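Local coordinates for protein putative aminotransferase (Actinomadura melliaura, PDB 4ZWV) that probably acts as a pyridoxal 5'-phosphate-dependent sugar aminotransferase in making the aminopentose of the indolocarbazole AT2433, at residues L7-V12 / G353-E358; D18-V23 / T242-A247; R74-S79 / P121-I126; K299-P304 / Y344-S349. All coordinates share one frame; numbering follows the deposited sequence.

From the N terminus, the chain first passes through residues 7-12, whose contact 1 closes only near the C terminus at 353-358, so that the other three contacts all fall within its span. Helix 16-26 follows and is met by the start of helix 243-273 in contact 2. Within that second loop lies contact 3, where strands 76-79 and 123-129 pair in the large mixed sheet. Contact 4 comes after contact 2 has closed and joins strand 296-300 and the start of helix 303-312 to residues 344-349. None of the loops cross. Contacts 1 and 4 touch through Leu-7 and Ser-349, while contacts 1 and 2 both reach the second subunit.

Contact 1. Residues L7-V12 / G353-E358; sequences LFKVAV and GWWLTE
The carbonyl oxygen of Leu-7 comes up to the indole of Trp-355 at its edge, near the ring plane, with O 3.3 Å from CZ2. The leucine side chain turns away and packs on Val-295 and on Leu-226 of the second subunit. Phe-8 contributes backbone, its C lying over one face of the same indole, while its ring meets that of Tyr-294 and its side chain comes to about 6 Å from that of His-164, which binds pyridoxal 5'-phosphate. Lys-9 then sets its CB over that face, 3.8 Å from the centroid of the six-membered ring of Trp-355, a CH-pi contact. CG is anti to the backbone N (chi1 -171°) and chi2 is extended (170°), which brings CD to 3.6 Å from Trp-355 CB. Lysine suits this exposed place because its methylenes lie against an aromatic ring while its charged end leads away. Both tryptophans are presented by a type I beta turn, Gly-353 to Leu-356, between strand 347-350 and helix 358-369. Gly-353 CA lies against the opposite face of Trp-355, where a CB would run into CZ3; the indole NE1 is hydrogen-bonded to Pro-6 O. One water links Lys-9 O to Trp-354 NE1, accepting from the indole. Val-10 O meets the edge of Trp-354, 3.5 Å from CZ2. The small methyl of Ala-11 fits against Trp-354, CB to CZ2 3.6 Å, with Gln-259 of helix 243-273 touching both.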
loop_
_atom_site.group_PDB
_atom_site.type_symbol
_atom_site.label_atom_id
_atom_site.label_comp_id
_atom_site.label_asym_id
_atom_site.label_seq_id
_atom_site.Cartn_x
_atom_site.Cartn_y
_atom_site.Cartn_z
ATOM N N LEU A 7 -6.834 -23.110 -10.614
ATOM C CA LEU A 7 -5.432 -23.187 -10.240
ATOM C C LEU A 7 -5.211 -22.552 -8.870
ATOM O O LEU A 7 -4.313 -22.954 -8.127
ATOM C CB LEU A 7 -4.580 -22.506 -11.316
ATOM C CG LEU A 7 -3.064 -22.550 -11.209
ATOM C CD1 LEU A 7 -2.582 -23.992 -11.096
ATOM C CD2 LEU A 7 -2.455 -21.872 -12.441
ATOM N N PHE A 8 -6.048 -21.560 -8.555
ATOM C CA PHE A 8 -5.994 -20.812 -7.298
ATOM C C PHE A 8 -7.410 -20.688 -6.748
ATOM O O PHE A 8 -8.373 -20.682 -7.512
ATOM C CB PHE A 8 -5.417 -19.395 -7.487
ATOM C CG PHE A 8 -4.228 -19.317 -8.413
ATOM C CD1 PHE A 8 -2.952 -19.595 -7.951
ATOM C CD2 PHE A 8 -4.387 -18.918 -9.732
ATOM C CE1 PHE A 8 -1.859 -19.503 -8.798
ATOM C CE2 PHE A 8 -3.301 -18.826 -10.583
ATOM C CZ PHE A 8 -2.035 -19.116 -10.113
ATOM N N LYS A 9 -7.545 -20.562 -5.432
ATOM C CA LYS A 9 -8.866 -20.369 -4.835
ATOM C C LYS A 9 -8.725 -19.701 -3.479
ATOM O O LYS A 9 -7.770 -19.960 -2.748
ATOM C CB LYS A 9 -9.604 -21.711 -4.711
ATOM C CG LYS A 9 -11.067 -21.595 -4.308
ATOM C CD LYS A 9 -11.770 -22.942 -4.438
ATOM C CE LYS A 9 -13.183 -22.903 -3.899
ATOM N NZ LYS A 9 -14.050 -22.029 -4.730
ATOM N N VAL A 10 -9.670 -18.827 -3.146
ATOM C CA VAL A 10 -9.631 -18.130 -1.866
ATOM C C VAL A 10 -10.083 -19.037 -0.725
ATOM O O VAL A 10 -11.117 -19.695 -0.823
ATOM C CB VAL A 10 -10.519 -16.871 -1.892
ATOM C CG1 VAL A 10 -10.478 -16.170 -0.543
ATOM C CG2 VAL A 10 -10.070 -15.927 -2.988
ATOM N N ALA A 11 -9.297 -19.086 0.349
ATOM C CA ALA A 11 -9.693 -19.816 1.548
ATOM C C ALA A 11 -10.117 -18.837 2.644
ATOM O O ALA A 11 -9.283 -18.363 3.419
ATOM C CB ALA A 11 -8.552 -20.705 2.039
ATOM N N VAL A 12 -11.405 -18.524 2.712
ATOM C CA VAL A 12 -11.881 -17.628 3.766
ATOM C C VAL A 12 -12.895 -18.342 4.663
ATOM O O VAL A 12 -13.932 -18.834 4.215
ATOM C CB VAL A 12 -12.473 -16.323 3.176
ATOM C CG1 VAL A 12 -13.570 -16.625 2.162
ATOM C CG2 VAL A 12 -12.968 -15.393 4.289
ATOM N N GLY A 353 -4.281 -27.523 -4.822
ATOM C CA GLY A 353 -4.723 -27.057 -3.516
ATOM C C GLY A 353 -5.816 -27.830 -2.792
ATOM O O GLY A 353 -6.312 -28.857 -3.273
ATOM N N TRP A 354 -6.196 -27.312 -1.620
ATOM C CA TRP A 354 -7.138 -27.976 -0.707
ATOM C C TRP A 354 -8.531 -28.195 -1.292
ATOM O O TRP A 354 -9.290 -29.022 -0.792
ATOM C CB TRP A 354 -7.272 -27.160 0.586
ATOM C CG TRP A 354 -7.654 -25.734 0.310
ATOM C CD1 TRP A 354 -6.806 -24.678 0.169
ATOM C CD2 TRP A 354 -8.980 -25.216 0.101
ATOM N NE1 TRP A 354 -7.520 -23.528 -0.102
ATOM C CE2 TRP A 354 -8.853 -23.836 -0.153
ATOM C CE3 TRP A 354 -10.260 -25.789 0.106
ATOM C CZ2 TRP A 354 -9.952 -23.019 -0.394
ATOM C CZ3 TRP A 354 -11.350 -24.971 -0.139
ATOM C CH2 TRP A 354 -11.186 -23.605 -0.383
ATOM N N TRP A 355 -8.867 -27.448 -2.337
ATOM C CA TRP A 355 -10.200 -27.497 -2.938
ATOM C C TRP A 355 -10.362 -28.683 -3.881
ATOM O O TRP A 355 -11.454 -28.950 -4.377
ATOM C CB TRP A 355 -10.488 -26.195 -3.691
ATOM C CG TRP A 355 -9.470 -25.900 -4.746
ATOM C CD1 TRP A 355 -9.515 -26.282 -6.056
ATOM C CD2 TRP A 355 -8.243 -25.177 -4.578
ATOM N NE1 TRP A 355 -8.391 -25.833 -6.718
ATOM C CE2 TRP A 355 -7.596 -25.155 -5.833
ATOM C CE3 TRP A 355 -7.630 -24.541 -3.491
ATOM C CZ2 TRP A 355 -6.372 -24.517 -6.033
ATOM C CZ3 TRP A 355 -6.416 -23.907 -3.692
ATOM C CH2 TRP A 355 -5.796 -23.906 -4.952
ATOM N N LEU A 356 -9.264 -29.380 -4.138
ATOM C CA LEU A 356 -9.296 -30.574 -4.966
ATOM C C LEU A 356 -9.907 -31.783 -4.255
ATOM O O LEU A 356 -9.340 -32.287 -3.284
ATOM C CB LEU A 356 -7.881 -30.923 -5.413
ATOM C CG LEU A 356 -7.222 -30.160 -6.547
ATOM C CD1 LEU A 356 -5.870 -30.786 -6.830
ATOM C CD2 LEU A 356 -8.090 -30.248 -7.764
ATOM N N THR A 357 -11.046 -32.264 -4.742
ATOM C CA THR A 357 -11.597 -33.515 -4.232
ATOM C C THR A 357 -10.761 -34.672 -4.749
ATOM O O THR A 357 -9.959 -34.499 -5.659
ATOM C CB THR A 357 -13.048 -33.732 -4.660
ATOM O OG1 THR A 357 -13.107 -33.868 -6.088
ATOM C CG2 THR A 357 -13.919 -32.574 -4.205
ATOM N N GLU A 358 -10.948 -35.857 -4.191
ATOM C CA GLU A 358 -10.249 -37.025 -4.718
ATOM C C GLU A 358 -10.609 -37.238 -6.186
ATOM O O GLU A 358 -9.749 -37.556 -7.007
ATOM C CB GLU A 358 -10.575 -38.264 -3.888
ATOM C CG GLU A 358 -9.857 -38.284 -2.544
ATOM C CD GLU A 358 -10.003 -39.604 -1.815
ATOM O OE1 GLU A 358 -10.645 -40.522 -2.366
ATOM O OE2 GLU A 358 -9.472 -39.721 -0.690
HETATM O O HOH W 1 -6.210 -20.989 -0.899
#

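Contact 2. Residues D18-V23 / T242-A247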
loop_
_atom_site.group_PDB
_atom_site.type_symbol
_atom_site.label_atom_id
_atom_site.label_comp_id
_atom_site.label_asym_id
_atom_site.label_seq_id
_atom_site.Cartn_x
_atom_site.Cartn_y
_atom_site.Cartn_z
ATOM N N ASP A 18 -17.655 -13.176 11.721
ATOM C CA ASP A 18 -17.713 -12.971 13.174
ATOM C C ASP A 18 -16.574 -12.055 13.643
ATOM O O ASP A 18 -16.790 -11.153 14.452
ATOM C CB ASP A 18 -17.647 -14.327 13.899
ATOM C CG ASP A 18 -17.346 -14.200 15.397
ATOM O OD1 ASP A 18 -16.150 -14.189 15.777
ATOM O OD2 ASP A 18 -18.303 -14.142 16.194
ATOM N N ARG A 19 -15.376 -12.272 13.122
ATOM C CA ARG A 19 -14.236 -11.453 13.525
ATOM C C ARG A 19 -14.348 -10.030 12.997
ATOM O O ARG A 19 -14.018 -9.071 13.705
ATOM C CB ARG A 19 -12.921 -12.070 13.052
ATOM C CG ARG A 19 -12.502 -13.297 13.831
ATOM C CD ARG A 19 -12.110 -12.909 15.245
ATOM N NE ARG A 19 -11.060 -13.773 15.770
ATOM C CZ ARG A 19 -10.193 -13.405 16.705
ATOM N NH1 ARG A 19 -9.277 -14.264 17.122
ATOM N NH2 ARG A 19 -10.246 -12.183 17.227
ATOM N N VAL A 20 -14.814 -9.880 11.763
ATOM C CA VAL A 20 -15.001 -8.538 11.201
ATOM C C VAL A 20 -16.081 -7.780 11.971
ATOM O O VAL A 20 -15.946 -6.579 12.230
ATOM C CB VAL A 20 -15.352 -8.599 9.700
ATOM C CG1 VAL A 20 -15.780 -7.226 9.178
ATOM C CG2 VAL A 20 -14.152 -9.119 8.920
ATOM N N ALA A 21 -17.144 -8.475 12.361
ATOM C CA ALA A 21 -18.196 -7.840 13.160
ATOM C C ALA A 21 -17.617 -7.276 14.459
ATOM O O ALA A 21 -18.029 -6.210 14.909
ATOM C CB ALA A 21 -19.329 -8.830 13.463
ATOM N N GLU A 22 -16.678 -8.012 15.050
ATOM C CA GLU A 22 -16.002 -7.590 16.278
ATOM C C GLU A 22 -15.256 -6.270 16.054
ATOM O O GLU A 22 -15.335 -5.354 16.878
ATOM C CB GLU A 22 -15.038 -8.687 16.761
ATOM C CG GLU A 22 -14.231 -8.340 18.018
ATOM C CD GLU A 22 -13.060 -9.296 18.275
ATOM O OE1 GLU A 22 -12.839 -10.231 17.476
ATOM O OE2 GLU A 22 -12.347 -9.109 19.282
ATOM N N VAL A 23 -14.556 -6.173 14.928
ATOM C CA VAL A 23 -13.824 -4.958 14.580
ATOM C C VAL A 23 -14.789 -3.794 14.419
ATOM O O VAL A 23 -14.596 -2.731 15.006
ATOM C CB VAL A 23 -12.993 -5.147 13.303
ATOM C CG1 VAL A 23 -12.375 -3.819 12.844
ATOM C CG2 VAL A 23 -11.884 -6.153 13.561
ATOM N N THR A 242 -3.975 -3.168 9.217
ATOM C CA THR A 242 -4.941 -2.693 10.199
ATOM C C THR A 242 -5.801 -3.836 10.735
ATOM O O THR A 242 -5.712 -4.975 10.252
ATOM C CB THR A 242 -5.845 -1.634 9.600
ATOM O OG1 THR A 242 -6.546 -2.218 8.496
ATOM C CG2 THR A 242 -5.016 -0.453 9.120
ATOM N N ASP A 243 -6.633 -3.530 11.729
ATOM C CA ASP A 243 -7.361 -4.584 12.445
ATOM C C ASP A 243 -8.399 -5.316 11.596
ATOM O O ASP A 243 -8.664 -6.489 11.847
ATOM C CB ASP A 243 -8.036 -4.009 13.700
ATOM C CG ASP A 243 -7.114 -4.010 14.915
ATOM O OD1 ASP A 243 -5.873 -4.112 14.742
ATOM O OD2 ASP A 243 -7.627 -3.894 16.047
ATOM N N LEU A 244 -8.984 -4.656 10.595
ATOM C CA LEU A 244 -9.937 -5.340 9.717
ATOM C C LEU A 244 -9.299 -6.573 9.076
ATOM O O LEU A 244 -9.870 -7.682 9.085
ATOM C CB LEU A 244 -10.454 -4.395 8.633
ATOM C CG LEU A 244 -11.313 -4.985 7.517
ATOM C CD1 LEU A 244 -12.620 -5.569 8.065
ATOM C CD2 LEU A 244 -11.586 -3.929 6.452
ATOM N N ASN A 245 -8.098 -6.395 8.546
ATOM C CA ASN A 245 -7.437 -7.494 7.868
ATOM C C ASN A 245 -6.817 -8.463 8.855
ATOM O O ASN A 245 -6.836 -9.670 8.614
ATOM C CB ASN A 245 -6.407 -6.932 6.886
ATOM C CG ASN A 245 -7.066 -6.051 5.852
ATOM O OD1 ASN A 245 -7.048 -4.827 5.970
ATOM N ND2 ASN A 245 -7.720 -6.672 4.870
ATOM N N ALA A 246 -6.326 -7.970 9.989
ATOM C CA ALA A 246 -5.800 -8.897 10.999
ATOM C C ALA A 246 -6.905 -9.824 11.517
ATOM O O ALA A 246 -6.648 -11.004 11.787
ATOM C CB ALA A 246 -5.163 -8.141 12.151
ATOM N N ALA A 247 -8.130 -9.313 11.625
ATOM C CA ALA A 247 -9.257 -10.130 12.088
ATOM C C ALA A 247 -9.525 -11.286 11.130
ATOM O O ALA A 247 -9.784 -12.413 11.559
ATOM C CB ALA A 247 -10.504 -9.277 12.251
#
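Val-23 and Ala-247 meet where two helices pack antiparallel, helix 16-26 against the start of the long helix 243-273. The axes of the short segments come within 8.8 Å of each other, with 156° between their directions, and no hydrogen bond joins them. In the tight part, the methyl of Ala-247 points toward the other helix and is held between two side chains: Val-23 CG2 lies 3.7 Å from Ala-247 CB, and Arg-19 CB lies 3.8 Å from the same atom. Alanine suits a place where the backbones come this near, the CA atoms of Arg-19 and Ala-247 being 5.3 Å apart. Val-20 and Leu-244 add a second apolar patch, CG1 to CD1 3.7 Å, with chi2 of the leucine (63°) placing that CD1. This patch continues into the dimer interface, with Val-20 on Phe-24 and Leu-244 on Ile-248 of the second subunit. Val-23 CG2 also packs on the backbone O of Asp-243, whose buried carboxylate is firmly held by the backbone N atoms of Gly-32, Arg-34 and Val-35. The looser side is that of Arg-19 and Glu-22, both partly exposed. The guanidinium forms salt bridges to Glu-37 and, in one of two deposited conformers of Glu-22, from NH2 to OE1 at 3.3 Å. Arginine serves both needs, since its CB and CG stay packed against the opposite helix: Arg-19 CB sits 3.5 Å from Ala-247 O.

Contact 3. Residues R74-S79 / P121-I126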
loop_
_atom_site.group_PDB
_atom_site.type_symbol
_atom_site.label_atom_id
_atom_site.label_comp_id
_atom_site.label_asym_id
_atom_site.label_seq_id
_atom_site.Cartn_x
_atom_site.Cartn_y
_atom_site.Cartn_z
ATOM N N ARG A 74 26.121 1.180 -4.734
ATOM C CA ARG A 74 25.718 -0.224 -4.788
ATOM C C ARG A 74 24.251 -0.240 -5.195
ATOM O O ARG A 74 23.360 -0.239 -4.359
ATOM C CB ARG A 74 25.970 -0.936 -3.457
ATOM C CG ARG A 74 27.443 -1.360 -3.329
ATOM C CD ARG A 74 27.792 -1.849 -1.936
ATOM N NE ARG A 74 26.896 -2.913 -1.508
ATOM C CZ ARG A 74 26.655 -3.214 -0.236
ATOM N NH1 ARG A 74 27.254 -2.522 0.734
ATOM N NH2 ARG A 74 25.823 -4.203 0.070
ATOM N N ASP A 75 24.022 -0.188 -6.505
ATOM C CA ASP A 75 22.691 0.062 -7.043
ATOM C C ASP A 75 22.015 -1.177 -7.609
ATOM O O ASP A 75 20.897 -1.094 -8.112
ATOM C CB ASP A 75 22.761 1.140 -8.136
ATOM C CG ASP A 75 23.567 0.704 -9.355
ATOM O OD1 ASP A 75 24.425 -0.191 -9.241
ATOM O OD2 ASP A 75 23.364 1.286 -10.446
ATOM N N GLU A 76 22.678 -2.314 -7.480
ATOM C CA GLU A 76 22.225 -3.540 -8.108
ATOM C C GLU A 76 21.514 -4.470 -7.131
ATOM O O GLU A 76 22.039 -4.789 -6.065
ATOM C CB GLU A 76 23.430 -4.241 -8.731
ATOM C CG GLU A 76 23.208 -5.644 -9.217
ATOM C CD GLU A 76 24.500 -6.248 -9.734
ATOM O OE1 GLU A 76 24.662 -6.338 -10.970
ATOM O OE2 GLU A 76 25.369 -6.608 -8.906
ATOM N N VAL A 77 20.322 -4.925 -7.501
ATOM C CA VAL A 77 19.676 -5.997 -6.749
ATOM C C VAL A 77 19.573 -7.188 -7.681
ATOM O O VAL A 77 19.068 -7.064 -8.795
ATOM C CB VAL A 77 18.282 -5.612 -6.242
ATOM C CG1 VAL A 77 17.663 -6.785 -5.470
ATOM C CG2 VAL A 77 18.372 -4.373 -5.351
ATOM N N LEU A 78 20.065 -8.336 -7.227
ATOM C CA LEU A 78 20.028 -9.564 -8.016
ATOM C C LEU A 78 18.711 -10.288 -7.766
ATOM O O LEU A 78 18.312 -10.483 -6.626
ATOM C CB LEU A 78 21.221 -10.449 -7.658
ATOM C CG LEU A 78 22.563 -9.861 -8.070
ATOM C CD1 LEU A 78 23.749 -10.472 -7.312
ATOM C CD2 LEU A 78 22.732 -10.099 -9.542
ATOM N N SER A 79 18.039 -10.677 -8.840
ATOM C CA SER A 79 16.720 -11.282 -8.735
ATOM C C SER A 79 16.483 -12.116 -9.985
ATOM O O SER A 79 17.068 -11.838 -11.032
ATOM C CB SER A 79 15.652 -10.189 -8.593
ATOM O OG SER A 79 14.373 -10.733 -8.344
ATOM N N PRO A 121 30.899 -5.603 -7.265
ATOM C CA PRO A 121 31.025 -4.458 -6.358
ATOM C C PRO A 121 29.773 -3.583 -6.299
ATOM O O PRO A 121 29.633 -2.822 -5.348
ATOM C CB PRO A 121 32.208 -3.685 -6.947
ATOM C CG PRO A 121 33.044 -4.735 -7.600
ATOM C CD PRO A 121 32.056 -5.707 -8.175
ATOM N N ALA A 122 28.866 -3.708 -7.269
ATOM C CA ALA A 122 27.631 -2.925 -7.255
ATOM C C ALA A 122 26.462 -3.604 -6.547
ATOM O O ALA A 122 25.398 -3.007 -6.403
ATOM C CB ALA A 122 27.216 -2.577 -8.688
ATOM N N THR A 123 26.646 -4.843 -6.100
ATOM C CA THR A 123 25.538 -5.599 -5.526
ATOM C C THR A 123 25.098 -5.063 -4.178
ATOM O O THR A 123 25.866 -5.022 -3.210
ATOM C CB THR A 123 25.890 -7.077 -5.359
ATOM O OG1 THR A 123 26.249 -7.615 -6.630
ATOM C CG2 THR A 123 24.696 -7.837 -4.824
ATOM N N ARG A 124 23.845 -4.638 -4.133
ATOM C CA ARG A 124 23.254 -4.123 -2.927
ATOM C C ARG A 124 22.572 -5.212 -2.095
ATOM O O ARG A 124 22.707 -5.284 -0.866
ATOM C CB ARG A 124 22.231 -3.060 -3.345
ATOM C CG ARG A 124 21.432 -2.462 -2.257
ATOM C CD ARG A 124 20.541 -1.338 -2.800
ATOM N NE ARG A 124 20.180 -0.474 -1.691
ATOM C CZ ARG A 124 20.940 0.515 -1.248
ATOM N NH1 ARG A 124 20.548 1.230 -0.210
ATOM N NH2 ARG A 124 22.097 0.793 -1.849
ATOM N N ALA A 125 21.878 -6.101 -2.790
ATOM C CA ALA A 125 21.044 -7.108 -2.147
ATOM C C ALA A 125 20.679 -8.176 -3.147
ATOM O O ALA A 125 20.865 -8.006 -4.356
ATOM C CB ALA A 125 19.770 -6.486 -1.561
ATOM N N ILE A 126 20.151 -9.276 -2.622
ATOM C CA ILE A 126 19.662 -10.383 -3.424
ATOM C C ILE A 126 18.268 -10.709 -2.934
ATOM O O ILE A 126 18.084 -10.840 -1.737
ATOM C CB ILE A 126 20.572 -11.618 -3.278
ATOM C CG1 ILE A 126 22.012 -11.277 -3.683
ATOM C CG2 ILE A 126 20.019 -12.796 -4.094
ATOM C CD1 ILE A 126 23.037 -12.194 -3.020
#
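Glu-76 and Thr-123 begin a parallel pairing whose backbones are joined by three hydrogen bonds. Glu-76 N gives to Ala-122 O, Arg-124 N gives to Glu-76 O at 2.6 Å, and Leu-78 N gives to Ala-125 O. Between the first bridge and that of Val-77 with Ala-125 the register slips by one residue, a beta bulge. Side chains supply further polar bonds at the strand starts. Arg-124 NH2 donates to Arg-74 O over 3.0 Å with an N-H...O angle of 160°, the oxygen lying in the guanidinium plane. In exchange Arg-74, bent at chi3 (54°) to place NE, donates from NE to Thr-123 O over 2.9 Å, approaching 38° above the carbonyl plane; it also forms a cation-pi contact with Phe-154. Long arginines suit these spots because they can reach backbone oxygens across the strand starts, Arg-124 NH1 also taking Ala-70 O. In one of two deposited conformers of Glu-76, OE2 accepts from Thr-123 OG1 at 2.6 Å, so this bond is less certain. The apolar contacts include Leu-78 CD1, which reaches Thr-123 CG2 at 3.7 Å, the two side chains crossing at about a right angle, and lies 4.1 Å from Ile-126 CG1; helix 112-118 packs on Leu-78 and Ile-126. Val-77 and Ala-125 point to the other face. Neighbouring parallel strands like these, flanked by helices, belong to the large mixed sheet of fold type I pyridoxal-phosphate aminotransferases.

Contact 4. Residues K299-P304 / Y344-S349; sequences KVDDRP and YDRMVS
Tyr-344 O receives a hydrogen bond from Arg-303 NH1 at 2.8 Å, while the tyrosine's own OH bonds to Arg-323 N. Next, Asp-345 O sits over the centre of the flat guanidinium of Arg-303, 3.2 Å from CZ; its partial negative charge probably helps to stabilise the cation, although no N-H is aimed at it. One water joins Asp-345 O to Val-300 O and Arg-303 N. Arg-346 accepts with its O from Val-300 N over 2.8 Å, the donor standing 37° above the carbonyl plane. Its guanidinium lies with one face against Lys-299 CB, 3.7 Å from NH2, and makes a salt bridge to Glu-281. A water accepts from Arg-346 NH1 and from Lys-299 NZ, which also hydrogen-bonds Pro-105 O. The selenomethionine Met-347 stands opposite Lys-299 in an antiparallel non-hydrogen-bonded pair, and its O takes the other hydrogen bond that Arg-303 NH1 gives, on a lone pair. Arginine suits this place because its long chain, bent at chi3 (62°) to place NE, serves two carbonyls at once. In the conformer given, Val-348 CG1 lies near Val-300 CG2. Both valines touch Phe-306 of helix 303-312, and strand 296-300 lies between strands 280-282 and 347-350 in a small antiparallel sheet.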
loop_
_atom_site.group_PDB
_atom_site.type_symbol
_atom_site.label_atom_id
_atom_site.label_comp_id
_atom_site.label_asym_id
_atom_site.label_seq_id
_atom_site.Cartn_x
_atom_site.Cartn_y
_atom_site.Cartn_z
ATOM N N LYS A 299 6.897 -30.024 -16.565
ATOM C CA LYS A 299 7.394 -29.526 -17.841
ATOM C C LYS A 299 6.916 -30.457 -18.943
ATOM O O LYS A 299 7.076 -31.667 -18.832
ATOM C CB LYS A 299 8.923 -29.422 -17.817
ATOM C CG LYS A 299 9.442 -28.377 -16.823
ATOM C CD LYS A 299 10.971 -28.403 -16.683
ATOM C CE LYS A 299 11.446 -29.655 -15.969
ATOM N NZ LYS A 299 12.926 -29.665 -15.740
ATOM N N VAL A 300 6.316 -29.908 -20.000
ATOM C CA VAL A 300 5.756 -30.756 -21.056
ATOM C C VAL A 300 6.225 -30.410 -22.468
ATOM O O VAL A 300 6.521 -29.249 -22.775
ATOM C CB VAL A 300 4.199 -30.713 -21.057
ATOM C CG1 VAL A 300 3.641 -31.272 -19.760
ATOM C CG2 VAL A 300 3.687 -29.298 -21.292
ATOM N N ASP A 301 6.296 -31.440 -23.308
ATOM C CA ASP A 301 6.461 -31.291 -24.750
ATOM C C ASP A 301 5.120 -30.935 -25.379
ATOM O O ASP A 301 4.071 -31.322 -24.857
ATOM C CB ASP A 301 6.994 -32.576 -25.375
ATOM C CG ASP A 301 8.329 -32.997 -24.804
ATOM O OD1 ASP A 301 9.069 -32.131 -24.302
ATOM O OD2 ASP A 301 8.635 -34.207 -24.865
ATOM N N ASP A 302 5.160 -30.224 -26.507
ATOM C CA ASP A 302 3.951 -29.784 -27.219
ATOM C C ASP A 302 2.954 -29.144 -26.261
ATOM O O ASP A 302 1.797 -29.561 -26.171
ATOM C CB ASP A 302 3.284 -30.944 -27.961
ATOM C CG ASP A 302 2.311 -30.469 -29.042
ATOM O OD1 ASP A 302 2.128 -29.239 -29.195
ATOM O OD2 ASP A 302 1.716 -31.328 -29.727
ATOM N N ARG A 303 3.413 -28.137 -25.531
ATOM C CA ARG A 303 2.572 -27.486 -24.540
ATOM C C ARG A 303 1.300 -26.826 -25.105
ATOM O O ARG A 303 0.286 -26.809 -24.418
ATOM C CB ARG A 303 3.386 -26.459 -23.757
ATOM C CG ARG A 303 2.678 -25.973 -22.499
ATOM C CD ARG A 303 3.516 -24.964 -21.748
ATOM N NE ARG A 303 3.761 -23.777 -22.564
ATOM C CZ ARG A 303 4.576 -22.788 -22.214
ATOM N NH1 ARG A 303 5.209 -22.823 -21.046
ATOM N NH2 ARG A 303 4.746 -21.754 -23.032
ATOM N N PRO A 304 1.337 -26.278 -26.340
ATOM C CA PRO A 304 0.050 -25.758 -26.825
ATOM C C PRO A 304 -1.046 -26.826 -26.886
ATOM O O PRO A 304 -2.194 -26.544 -26.531
ATOM C CB PRO A 304 0.391 -25.242 -28.229
ATOM C CG PRO A 304 1.805 -24.827 -28.124
ATOM C CD PRO A 304 2.444 -25.882 -27.235
ATOM N N TYR A 344 11.130 -22.446 -20.213
ATOM C CA TYR A 344 10.011 -21.507 -20.168
ATOM C C TYR A 344 8.871 -21.861 -21.132
ATOM O O TYR A 344 7.709 -21.535 -20.861
ATOM C CB TYR A 344 10.497 -20.086 -20.444
ATOM C CG TYR A 344 9.418 -19.047 -20.244
ATOM C CD1 TYR A 344 8.890 -18.798 -18.979
ATOM C CD2 TYR A 344 8.920 -18.319 -21.318
ATOM C CE1 TYR A 344 7.904 -17.846 -18.785
ATOM C CE2 TYR A 344 7.929 -17.362 -21.133
ATOM C CZ TYR A 344 7.424 -17.139 -19.869
ATOM O OH TYR A 344 6.451 -16.188 -19.695
ATOM N N ASP A 345 9.192 -22.535 -22.234
ATOM C CA ASP A 345 8.170 -22.932 -23.197
ATOM C C ASP A 345 7.598 -24.300 -22.861
ATOM O O ASP A 345 6.726 -24.800 -23.566
ATOM C CB ASP A 345 8.733 -22.963 -24.617
ATOM C CG ASP A 345 9.061 -21.586 -25.143
ATOM O OD1 ASP A 345 8.273 -20.652 -24.891
ATOM O OD2 ASP A 345 10.112 -21.441 -25.802
ATOM N N ARG A 346 8.085 -24.892 -21.776
ATOM C CA ARG A 346 7.640 -26.219 -21.358
ATOM C C ARG A 346 6.867 -26.209 -20.048
ATOM O O ARG A 346 6.036 -27.082 -19.804
ATOM C CB ARG A 346 8.838 -27.157 -21.228
ATOM C CG ARG A 346 9.516 -27.463 -22.552
ATOM C CD ARG A 346 10.916 -28.007 -22.321
ATOM N NE ARG A 346 10.875 -29.257 -21.575
ATOM C CZ ARG A 346 11.751 -29.596 -20.636
ATOM N NH1 ARG A 346 12.739 -28.769 -20.307
ATOM N NH2 ARG A 346 11.630 -30.760 -20.017
HETATM N N MSE A 347 7.137 -25.228 -19.200
HETATM C CA MSE A 347 6.575 -25.270 -17.859
HETATM C C MSE A 347 5.071 -25.029 -17.853
HETATM O O MSE A 347 4.536 -24.216 -18.623
HETATM C CB MSE A 347 7.274 -24.255 -16.947
HETATM C CG MSE A 347 7.129 -22.842 -17.401
HETATM SE SE MSE A 347 8.033 -21.635 -16.162
HETATM C CE MSE A 347 9.850 -22.215 -16.364
ATOM N N VAL A 348 4.388 -25.739 -16.967
ATOM C CA VAL A 348 2.956 -25.528 -16.741
ATOM C C VAL A 348 2.603 -25.862 -15.287
ATOM O O VAL A 348 3.075 -26.860 -14.738
ATOM C CB VAL A 348 2.093 -26.358 -17.722
ATOM C CG1 VAL A 348 2.540 -27.801 -17.757
ATOM C CG2 VAL A 348 0.600 -26.235 -17.380
ATOM N N SER A 349 1.811 -24.992 -14.661
ATOM C CA SER A 349 1.394 -25.152 -13.269
ATOM C C SER A 349 0.029 -25.830 -13.224
ATOM O O SER A 349 -0.890 -25.443 -13.957
ATOM C CB SER A 349 1.319 -23.796 -12.553
ATOM O OG SER A 349 2.578 -23.127 -12.538
HETATM O O HOH W 2 14.434 -29.509 -18.177
HETATM O O HOH W 3 6.501 -27.430 -24.990
HETATM O O HOH W 4 9.453 -31.691 -21.457
HETATM O O HOH W 5 5.997 -19.585 -22.376
HETATM O O HOH W 6 5.389 -20.914 -26.205
#